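Local coordinates for hyaluronidase (Thermobaculum terrenum, PDB 5DIY), which probably hydrolyses O-linked N-acetylglucosamine, as a family 84 glycoside hydrolase with hexosaminidase activity, at residues Q44-Y56 against A81-E95. Residues are numbered along the deposited sequence; the frame is centred on the assembly and turned at random.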
# COMPACT_ATOMS: atom_id res chain seq x y z
N GLN C 44 4.57 11.16 -10.23
CA GLN C 44 5.14 12.51 -10.01
C GLN C 44 6.30 12.88 -10.94
O GLN C 44 6.78 14.01 -10.87
CB GLN C 44 5.58 12.70 -8.55
CG GLN C 44 4.47 12.49 -7.53
CD GLN C 44 3.31 13.47 -7.68
OE1 GLN C 44 3.50 14.67 -7.87
NE2 GLN C 44 2.10 12.95 -7.58
N ASP C 45 6.75 11.96 -11.79
CA ASP C 45 7.62 12.31 -12.92
C ASP C 45 6.74 13.05 -13.93
O ASP C 45 5.87 12.43 -14.55
CB ASP C 45 8.26 11.06 -13.54
CG ASP C 45 9.11 11.36 -14.78
OD1 ASP C 45 9.22 12.52 -15.22
OD2 ASP C 45 9.68 10.40 -15.34
N LEU C 46 6.95 14.36 -14.07
CA LEU C 46 6.14 15.18 -15.00
C LEU C 46 6.17 14.66 -16.44
O LEU C 46 5.15 14.69 -17.15
CB LEU C 46 6.58 16.66 -14.97
CG LEU C 46 6.10 17.51 -13.79
CD1 LEU C 46 6.75 18.88 -13.84
CD2 LEU C 46 4.58 17.64 -13.78
N TYR C 47 7.33 14.16 -16.85
CA TYR C 47 7.54 13.64 -18.20
C TYR C 47 6.83 12.30 -18.47
O TYR C 47 6.65 11.92 -19.63
CB TYR C 47 9.03 13.56 -18.51
CG TYR C 47 9.67 14.93 -18.46
CD1 TYR C 47 9.33 15.90 -19.40
CD2 TYR C 47 10.58 15.28 -17.45
CE1 TYR C 47 9.89 17.17 -19.36
CE2 TYR C 47 11.14 16.55 -17.41
CZ TYR C 47 10.79 17.49 -18.37
OH TYR C 47 11.33 18.76 -18.35
N HIS C 48 6.45 11.60 -17.41
CA HIS C 48 5.61 10.40 -17.53
C HIS C 48 4.14 10.74 -17.85
O HIS C 48 3.46 9.96 -18.53
CB HIS C 48 5.71 9.54 -16.26
CG HIS C 48 4.73 8.41 -16.21
ND1 HIS C 48 4.87 7.28 -16.98
CD2 HIS C 48 3.59 8.26 -15.51
CE1 HIS C 48 3.85 6.47 -16.75
NE2 HIS C 48 3.06 7.04 -15.86
N ARG C 49 3.65 11.89 -17.36
CA ARG C 49 2.21 12.15 -17.33
C ARG C 49 1.80 13.52 -17.88
O ARG C 49 1.38 13.60 -19.03
CB ARG C 49 1.68 11.90 -15.92
CG ARG C 49 0.17 11.77 -15.82
CD ARG C 49 -0.22 10.85 -14.67
NE ARG C 49 -1.67 10.73 -14.51
CZ ARG C 49 -2.43 11.47 -13.71
NH1 ARG C 49 -1.93 12.44 -12.95
NH2 ARG C 49 -3.74 11.23 -13.67
N GLU C 50 1.93 14.59 -17.09
CA GLU C 50 1.38 15.90 -17.49
C GLU C 50 2.11 16.46 -18.70
O GLU C 50 1.48 16.90 -19.66
CB GLU C 50 1.42 16.92 -16.35
CG GLU C 50 0.43 16.64 -15.22
CD GLU C 50 1.00 15.77 -14.11
OE1 GLU C 50 1.98 15.02 -14.35
OE2 GLU C 50 0.47 15.83 -12.99
N LEU C 51 3.44 16.40 -18.65
CA LEU C 51 4.30 16.80 -19.76
C LEU C 51 4.76 15.59 -20.58
O LEU C 51 5.93 15.48 -20.94
CB LEU C 51 5.51 17.59 -19.22
CG LEU C 51 5.21 18.83 -18.35
CD1 LEU C 51 6.49 19.62 -18.10
CD2 LEU C 51 4.15 19.72 -18.98
N TRP C 52 3.82 14.70 -20.90
CA TRP C 52 4.12 13.49 -21.68
C TRP C 52 4.66 13.76 -23.10
O TRP C 52 5.37 12.93 -23.65
CB TRP C 52 2.90 12.57 -21.76
CG TRP C 52 1.77 13.05 -22.63
CD1 TRP C 52 0.68 13.77 -22.24
CD2 TRP C 52 1.61 12.80 -24.03
NE1 TRP C 52 -0.15 13.99 -23.31
CE2 TRP C 52 0.40 13.41 -24.43
CE3 TRP C 52 2.38 12.13 -24.99
CZ2 TRP C 52 -0.07 13.36 -25.74
CZ3 TRP C 52 1.92 12.08 -26.30
CH2 TRP C 52 0.71 12.69 -26.66
N ARG C 53 4.30 14.90 -23.68
CA ARG C 53 4.80 15.30 -24.99
C ARG C 53 6.28 15.70 -24.97
O ARG C 53 6.96 15.55 -25.99
CB ARG C 53 3.97 16.43 -25.57
CG ARG C 53 2.53 16.03 -25.87
CD ARG C 53 1.76 17.18 -26.48
NE ARG C 53 0.33 16.88 -26.58
CZ ARG C 53 -0.55 16.98 -25.59
NH1 ARG C 53 -0.20 17.39 -24.37
NH2 ARG C 53 -1.83 16.68 -25.83
N GLU C 54 6.78 16.19 -23.84
CA GLU C 54 8.15 16.71 -23.75
C GLU C 54 9.14 15.56 -23.67
O GLU C 54 9.00 14.68 -22.82
CB GLU C 54 8.32 17.60 -22.52
CG GLU C 54 7.32 18.75 -22.36
CD GLU C 54 7.30 19.69 -23.54
OE1 GLU C 54 8.39 20.06 -24.04
OE2 GLU C 54 6.19 20.07 -23.96
N PRO C 55 10.16 15.54 -24.57
CA PRO C 55 11.16 14.47 -24.49
C PRO C 55 12.12 14.67 -23.32
O PRO C 55 12.40 15.80 -22.93
CB PRO C 55 11.91 14.59 -25.82
CG PRO C 55 11.76 16.02 -26.21
CD PRO C 55 10.41 16.44 -25.71
N TYR C 56 12.61 13.56 -22.76
CA TYR C 56 13.61 13.59 -21.70
C TYR C 56 14.92 14.22 -22.20
O TYR C 56 15.29 14.03 -23.36
CB TYR C 56 13.91 12.18 -21.17
CG TYR C 56 12.80 11.58 -20.32
CD1 TYR C 56 12.62 11.98 -19.00
CD2 TYR C 56 11.96 10.58 -20.84
CE1 TYR C 56 11.61 11.42 -18.21
CE2 TYR C 56 10.96 10.02 -20.06
CZ TYR C 56 10.78 10.44 -18.75
OH TYR C 56 9.78 9.90 -17.97
N ALA C 81 6.69 3.13 -19.31
CA ALA C 81 5.29 3.53 -19.45
C ALA C 81 5.13 5.04 -19.62
O ALA C 81 5.95 5.82 -19.15
CB ALA C 81 4.46 3.04 -18.28
N ILE C 82 4.05 5.41 -20.30
CA ILE C 82 3.67 6.79 -20.56
C ILE C 82 2.15 6.91 -20.28
O ILE C 82 1.41 5.95 -20.49
CB ILE C 82 4.05 7.21 -22.01
CG1 ILE C 82 3.89 8.72 -22.24
CG2 ILE C 82 3.28 6.41 -23.07
CD1 ILE C 82 5.03 9.54 -21.68
N SER C 83 1.73 8.07 -19.77
CA SER C 83 0.34 8.32 -19.40
C SER C 83 -0.13 9.62 -20.06
O SER C 83 0.02 10.70 -19.47
CB SER C 83 0.20 8.40 -17.88
OG SER C 83 0.64 7.20 -17.28
N PRO C 84 -0.67 9.54 -21.29
CA PRO C 84 -1.05 10.71 -22.08
C PRO C 84 -2.51 11.15 -21.97
O PRO C 84 -2.88 12.16 -22.58
CB PRO C 84 -0.76 10.25 -23.50
CG PRO C 84 -1.15 8.82 -23.48
CD PRO C 84 -0.81 8.31 -22.10
N GLY C 85 -3.32 10.44 -21.19
CA GLY C 85 -4.77 10.56 -21.23
C GLY C 85 -5.40 11.82 -20.67
O GLY C 85 -6.60 12.03 -20.86
N LEU C 86 -4.63 12.66 -19.97
CA LEU C 86 -5.16 13.93 -19.46
C LEU C 86 -5.37 14.94 -20.58
O LEU C 86 -6.28 15.77 -20.49
CB LEU C 86 -4.25 14.54 -18.39
CG LEU C 86 -4.00 13.73 -17.12
CD1 LEU C 86 -2.92 14.38 -16.28
CD2 LEU C 86 -5.29 13.58 -16.32
N SER C 87 -4.53 14.89 -21.61
CA SER C 87 -4.59 15.86 -22.73
C SER C 87 -4.50 15.27 -24.15
O SER C 87 -4.50 16.03 -25.11
CB SER C 87 -3.48 16.90 -22.54
OG SER C 87 -2.21 16.29 -22.52
N LEU C 88 -4.45 13.94 -24.29
CA LEU C 88 -4.30 13.33 -25.62
C LEU C 88 -5.52 13.58 -26.50
O LEU C 88 -6.65 13.40 -26.06
CB LEU C 88 -4.07 11.81 -25.51
CG LEU C 88 -4.08 10.96 -26.79
CD1 LEU C 88 -2.98 11.40 -27.74
CD2 LEU C 88 -3.90 9.48 -26.44
N VAL C 89 -5.26 14.00 -27.74
CA VAL C 89 -6.27 13.99 -28.80
C VAL C 89 -6.10 12.64 -29.51
O VAL C 89 -5.19 12.46 -30.32
CB VAL C 89 -6.10 15.17 -29.78
CG1 VAL C 89 -7.31 15.27 -30.70
CG2 VAL C 89 -5.89 16.48 -29.02
N TYR C 90 -6.99 11.70 -29.18
CA TYR C 90 -6.90 10.32 -29.68
C TYR C 90 -6.87 10.21 -31.21
O TYR C 90 -6.09 9.43 -31.76
CB TYR C 90 -8.04 9.47 -29.12
CG TYR C 90 -7.95 9.19 -27.64
CD1 TYR C 90 -7.12 8.18 -27.15
CD2 TYR C 90 -8.68 9.95 -26.72
CE1 TYR C 90 -7.02 7.92 -25.80
CE2 TYR C 90 -8.59 9.69 -25.36
CZ TYR C 90 -7.76 8.68 -24.90
OH TYR C 90 -7.67 8.43 -23.55
N SER C 91 -7.70 11.01 -31.88
CA SER C 91 -7.82 10.98 -33.35
C SER C 91 -6.71 11.72 -34.11
O SER C 91 -6.61 11.57 -35.33
CB SER C 91 -9.18 11.54 -33.79
OG SER C 91 -9.34 12.88 -33.36
N SER C 92 -5.89 12.50 -33.40
CA SER C 92 -4.86 13.33 -34.04
C SER C 92 -3.65 12.51 -34.45
O SER C 92 -2.97 11.93 -33.60
CB SER C 92 -4.40 14.44 -33.10
OG SER C 92 -3.24 15.09 -33.60
N GLU C 93 -3.36 12.51 -35.75
CA GLU C 93 -2.15 11.87 -36.29
C GLU C 93 -0.87 12.46 -35.68
O GLU C 93 0.06 11.72 -35.39
CB GLU C 93 -2.13 11.98 -37.83
CG GLU C 93 -3.19 11.13 -38.52
CD GLU C 93 -3.23 11.29 -40.04
OE1 GLU C 93 -3.14 12.43 -40.54
OE2 GLU C 93 -3.37 10.27 -40.74
N GLU C 94 -0.85 13.77 -35.47
CA GLU C 94 0.30 14.47 -34.87
C GLU C 94 0.60 13.99 -33.43
O GLU C 94 1.77 13.89 -33.05
CB GLU C 94 0.07 15.98 -34.89
CG GLU C 94 1.29 16.82 -34.52
CD GLU C 94 1.07 18.33 -34.64
OE1 GLU C 94 0.08 18.76 -35.28
OE2 GLU C 94 1.89 19.08 -34.07
N GLU C 95 -0.44 13.69 -32.66
CA GLU C 95 -0.27 13.17 -31.29
C GLU C 95 0.43 11.81 -31.26
O GLU C 95 1.33 11.60 -30.45
CB GLU C 95 -1.61 13.07 -30.57
CG GLU C 95 -2.24 14.42 -30.23
CD GLU C 95 -1.70 15.03 -28.96
OE1 GLU C 95 -0.52 15.44 -28.93
OE2 GLU C 95 -2.45 15.12 -27.97
O HOH W 1 -1.19 15.69 -19.99
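Trp52 turns its ring onto Pro84 with CG placed between its own backbone N and carbonyl carbon (chi1 72°), while Arg53, CG beside its backbone N and the chain extended to NE, lays its guanidinium over the benzo edge of the same indole, on the way to Ser87 and Glu95. Both segments belong to the (beta/alpha)8 barrel: 44-56 is part of the loop following strand 37-40, whereas segment 81-95 runs from the end of the adjacent strand 77-82 into helix 93-108. The indole is sandwiched. Pro84 CB lies 3.5 Å from the centroid of the five-membered ring of Trp52, 15° off its normal, a CH-pi contact over one face; CG of Arg53 covers the opposite face. In the ring plane, Trp52 NE1 donates to Ser87 OG (3.2 Å), an oxygen that also accepts from Arg53 NH1 at 2.9 Å and bonds a water held by Glu50 O. Arg53 meets Glu95 side-on in a salt bridge, its NE to OE1 (2.9 Å) and its NH2 to OE2 (2.7 Å), both on syn lone pairs; guanidinium and carboxylate planes are nearly coplanar. Because Val89 N takes the anti lone pair of OE2, the carboxylate is fixed from two sides and ties the start of helix 93-108 to the loop before it. Nearer the strand end, Ser83 N donates to His48 O, and the isobutyl group of Leu86 packs over the guanidinium of Arg49, with CD1 3.9 Å from CZ. That arginine also approaches Lys43, which binds N-acetylglucosamine, and the engineered Asn120 at the predicted proton-donor position, so this end of the contact borders the active site. His48 ND1 donates to Ala81 O at 2.8 Å, the oxygen lying in the imidazole plane but the nitrogen standing 61° out of the carbonyl plane.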